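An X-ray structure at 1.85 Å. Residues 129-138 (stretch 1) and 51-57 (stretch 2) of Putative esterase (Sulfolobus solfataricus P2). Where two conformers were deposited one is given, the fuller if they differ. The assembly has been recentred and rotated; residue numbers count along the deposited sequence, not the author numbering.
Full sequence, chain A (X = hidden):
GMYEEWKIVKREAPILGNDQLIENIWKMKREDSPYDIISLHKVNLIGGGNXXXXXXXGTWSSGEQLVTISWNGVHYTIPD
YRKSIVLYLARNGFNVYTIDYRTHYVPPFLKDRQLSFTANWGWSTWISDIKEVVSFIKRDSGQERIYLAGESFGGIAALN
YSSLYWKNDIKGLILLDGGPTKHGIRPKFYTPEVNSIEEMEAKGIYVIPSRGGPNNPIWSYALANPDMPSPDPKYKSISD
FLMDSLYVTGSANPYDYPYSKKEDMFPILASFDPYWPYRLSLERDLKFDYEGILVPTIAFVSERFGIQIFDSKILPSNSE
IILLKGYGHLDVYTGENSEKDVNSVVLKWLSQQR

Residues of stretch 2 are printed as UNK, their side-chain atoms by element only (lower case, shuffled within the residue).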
# COMPACT_ATOMS: atom_id res chain seq x y z
N ASP A 129 3.81 14.98 0.83
CA ASP A 129 3.97 14.14 1.98
C ASP A 129 5.06 13.10 1.73
O ASP A 129 5.88 12.83 2.60
CB ASP A 129 2.66 13.43 2.32
CG ASP A 129 1.57 14.38 2.82
OD1 ASP A 129 1.89 15.50 3.17
OD2 ASP A 129 0.37 13.99 2.88
N ILE A 130 5.03 12.46 0.55
CA ILE A 130 6.09 11.54 0.20
C ILE A 130 7.48 12.27 0.23
O ILE A 130 8.47 11.70 0.70
CB ILE A 130 5.83 10.88 -1.17
CG1 ILE A 130 4.50 10.05 -1.13
CG2 ILE A 130 6.98 9.96 -1.54
CD1 ILE A 130 3.96 9.61 -2.55
N LYS A 131 7.54 13.49 -0.31
CA LYS A 131 8.77 14.28 -0.29
C LYS A 131 9.35 14.51 1.13
O LYS A 131 10.57 14.39 1.36
CB LYS A 131 8.58 15.62 -1.04
CG LYS A 131 9.77 16.60 -0.96
CD LYS A 131 11.15 16.08 -1.41
CE LYS A 131 11.57 16.51 -2.78
NZ LYS A 131 12.96 16.07 -3.09
N GLU A 132 8.48 14.86 2.08
CA GLU A 132 8.90 15.01 3.47
C GLU A 132 9.51 13.73 4.02
O GLU A 132 10.48 13.77 4.79
CB GLU A 132 7.73 15.43 4.36
CG GLU A 132 7.18 16.79 4.18
CD GLU A 132 8.21 17.90 4.33
OE1 GLU A 132 9.10 17.82 5.18
OE2 GLU A 132 8.12 18.82 3.54
N VAL A 133 8.91 12.58 3.68
CA VAL A 133 9.43 11.29 4.14
C VAL A 133 10.81 11.00 3.47
O VAL A 133 11.75 10.56 4.12
CB VAL A 133 8.40 10.18 3.86
CG1 VAL A 133 9.04 8.83 3.84
CG2 VAL A 133 7.20 10.30 4.83
N VAL A 134 10.91 11.23 2.16
CA VAL A 134 12.16 10.98 1.44
C VAL A 134 13.31 11.83 1.99
O VAL A 134 14.41 11.32 2.17
CB VAL A 134 11.98 11.21 -0.11
CG1 VAL A 134 13.34 11.29 -0.84
CG2 VAL A 134 11.02 10.12 -0.71
N SER A 135 13.05 13.10 2.26
CA SER A 135 14.05 14.00 2.81
C SER A 135 14.55 13.47 4.17
O SER A 135 15.75 13.46 4.45
CB SER A 135 13.47 15.40 2.95
OG SER A 135 13.11 15.93 1.69
N PHE A 136 13.62 13.04 5.01
CA PHE A 136 13.97 12.47 6.31
C PHE A 136 14.82 11.20 6.16
O PHE A 136 15.83 10.97 6.90
CB PHE A 136 12.68 12.11 7.06
CG PHE A 136 12.92 11.53 8.43
CD1 PHE A 136 13.11 10.17 8.61
CD2 PHE A 136 13.04 12.36 9.52
CE1 PHE A 136 13.38 9.64 9.87
CE2 PHE A 136 13.30 11.82 10.78
CZ PHE A 136 13.46 10.47 10.94
N ILE A 137 14.39 10.34 5.24
CA ILE A 137 15.10 9.08 4.97
C ILE A 137 16.53 9.30 4.54
O ILE A 137 17.42 8.54 4.92
CB ILE A 137 14.34 8.26 3.89
CG1 ILE A 137 13.03 7.73 4.47
CG2 ILE A 137 15.17 7.08 3.39
CD1 ILE A 137 12.19 6.91 3.46
N LYS A 138 16.75 10.29 3.69
CA LYS A 138 18.10 10.57 3.21
C LYS A 138 19.04 10.86 4.37
O LYS A 138 20.18 10.36 4.41
CB LYS A 138 18.10 11.74 2.22
CG LYS A 138 17.43 11.48 0.91
CD LYS A 138 17.75 12.67 -0.01
CE LYS A 138 17.12 12.51 -1.33
NZ LYS A 138 17.79 13.37 -2.33
N UNK A 51 21.35 0.91 3.54
CA UNK A 51 20.69 1.49 2.38
C UNK A 51 19.34 2.03 2.77
O UNK A 51 19.13 2.37 3.94
c UNK A 51 20.58 0.49 1.24
c UNK A 51 20.74 1.14 -0.12
o UNK A 51 21.61 0.66 -0.85
o UNK A 51 20.01 2.11 -0.49
N UNK A 52 18.45 2.13 1.78
CA UNK A 52 17.11 2.68 2.02
C UNK A 52 16.12 2.26 0.94
O UNK A 52 16.34 2.51 -0.25
c UNK A 52 17.18 4.22 2.14
N UNK A 53 15.04 1.61 1.38
CA UNK A 53 13.88 1.28 0.55
C UNK A 53 12.67 1.90 1.19
O UNK A 53 12.41 1.63 2.35
c UNK A 53 14.95 -0.95 -0.02
c UNK A 53 12.51 -0.50 -0.46
c UNK A 53 13.65 -0.24 0.46
N UNK A 54 11.92 2.69 0.43
CA UNK A 54 10.65 3.25 0.89
C UNK A 54 9.52 2.57 0.10
O UNK A 54 9.53 2.54 -1.15
c UNK A 54 8.71 5.31 2.32
c UNK A 54 9.22 5.48 0.86
c UNK A 54 9.32 6.94 0.41
c UNK A 54 10.58 4.78 0.71
N UNK A 55 8.54 2.06 0.83
CA UNK A 55 7.37 1.41 0.22
C UNK A 55 6.12 2.22 0.44
O UNK A 55 5.74 2.51 1.56
c UNK A 55 8.63 -2.27 0.91
c UNK A 55 8.60 -0.78 0.63
c UNK A 55 6.09 -0.81 -0.10
c UNK A 55 7.22 -0.07 0.72
N UNK A 56 5.49 2.60 -0.66
CA UNK A 56 4.26 3.37 -0.69
C UNK A 56 3.04 2.44 -0.69
O UNK A 56 2.88 1.63 -1.60
c UNK A 56 5.60 6.14 -0.78
c UNK A 56 5.42 5.30 -2.09
c UNK A 56 5.20 6.18 -3.30
c UNK A 56 4.28 4.26 -1.93
N UNK A 57 2.20 2.53 0.34
CA UNK A 57 1.01 1.69 0.32
C UNK A 57 0.00 2.07 -0.74
O UNK A 57 0.06 3.15 -1.28
c UNK A 57 0.39 1.91 1.70
c UNK A 57 1.53 2.51 2.54
c UNK A 57 2.30 3.31 1.59

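Position 51 carries two side-chain carbons, the second bearing two oxygens, and nothing in stretch 1 lies within contact. A carboxylate on so short a stem is aspartate, Asp51. The chain turns a corner here, with phi at 65°, and the carboxylate takes part in it: OD1 of Asp51 accepts a hydrogen bond from the backbone N of position 52, with 2.8 Å between OD1 of Asp51 and N of 52.

Position 52 has a single side-chain carbon. It points toward the helix and lies 3.7 Å from CG2 of Ile137. One carbon means alanine, Ala52. The backbones are nearest here of the three paired positions, with CA of Ala52 7.3 Å from CA of Ile137, and a lone methyl suffices to fill the gap.

At position 53 the first side-chain carbon carries two more, three in all, and the CA-to-CB bond points away from the helix. The fork at the first carbon identifies valine, Val53. Branching at CB is well tolerated in an extended strand, and this buried side chain packs elsewhere in the structure.

Position 54 has four carbons, forked at the second, and points toward the helix, where it meets four residues of stretch 1. This is leucine, Leu54. Its CD1 lies 3.8 Å from CG1 of Val133, and its CD2 lies 3.8 Å from CG2 of Val134 and 4.3 Å from CG2 of Ile130, while its CB is 3.8 Å from CD1 of Ile137. The late fork sets two methyls well out from the strand, within reach of successive helical turns.

Position 55 again has four carbons, but the fork is at the first and one arm is two carbons long: isoleucine, Ile55. It is buried yet touches nothing on stretch 1, as the alternation of a strand leads one to expect.

At position 56 four carbons, again forked at the second, reach Ile130; the fork indicates leucine, Leu56. Its CA-to-CB bond points sideways, but the end of the side chain comes nearer, and CD1 of Leu56 lies 3.7 Å from CD1 of Ile130.

Position 57 has three carbons closing a ring onto the backbone nitrogen, which defines proline, Pro57. It makes no contact with the helix; lacking an amide hydrogen, it suits a place just beyond the strand.

Helix and strand run nearly antiparallel, at 162°, with axes 10.0 Å apart. No hydrogen bond joins them. Alternate strand residues instead meet Ile130, Val133, Val134 and Ile137, whose three- and four-residue spacing gathers them along one side of the helix, and apolar packing buries 275 Å².

Stretch 2 (51-57) DAVLILP
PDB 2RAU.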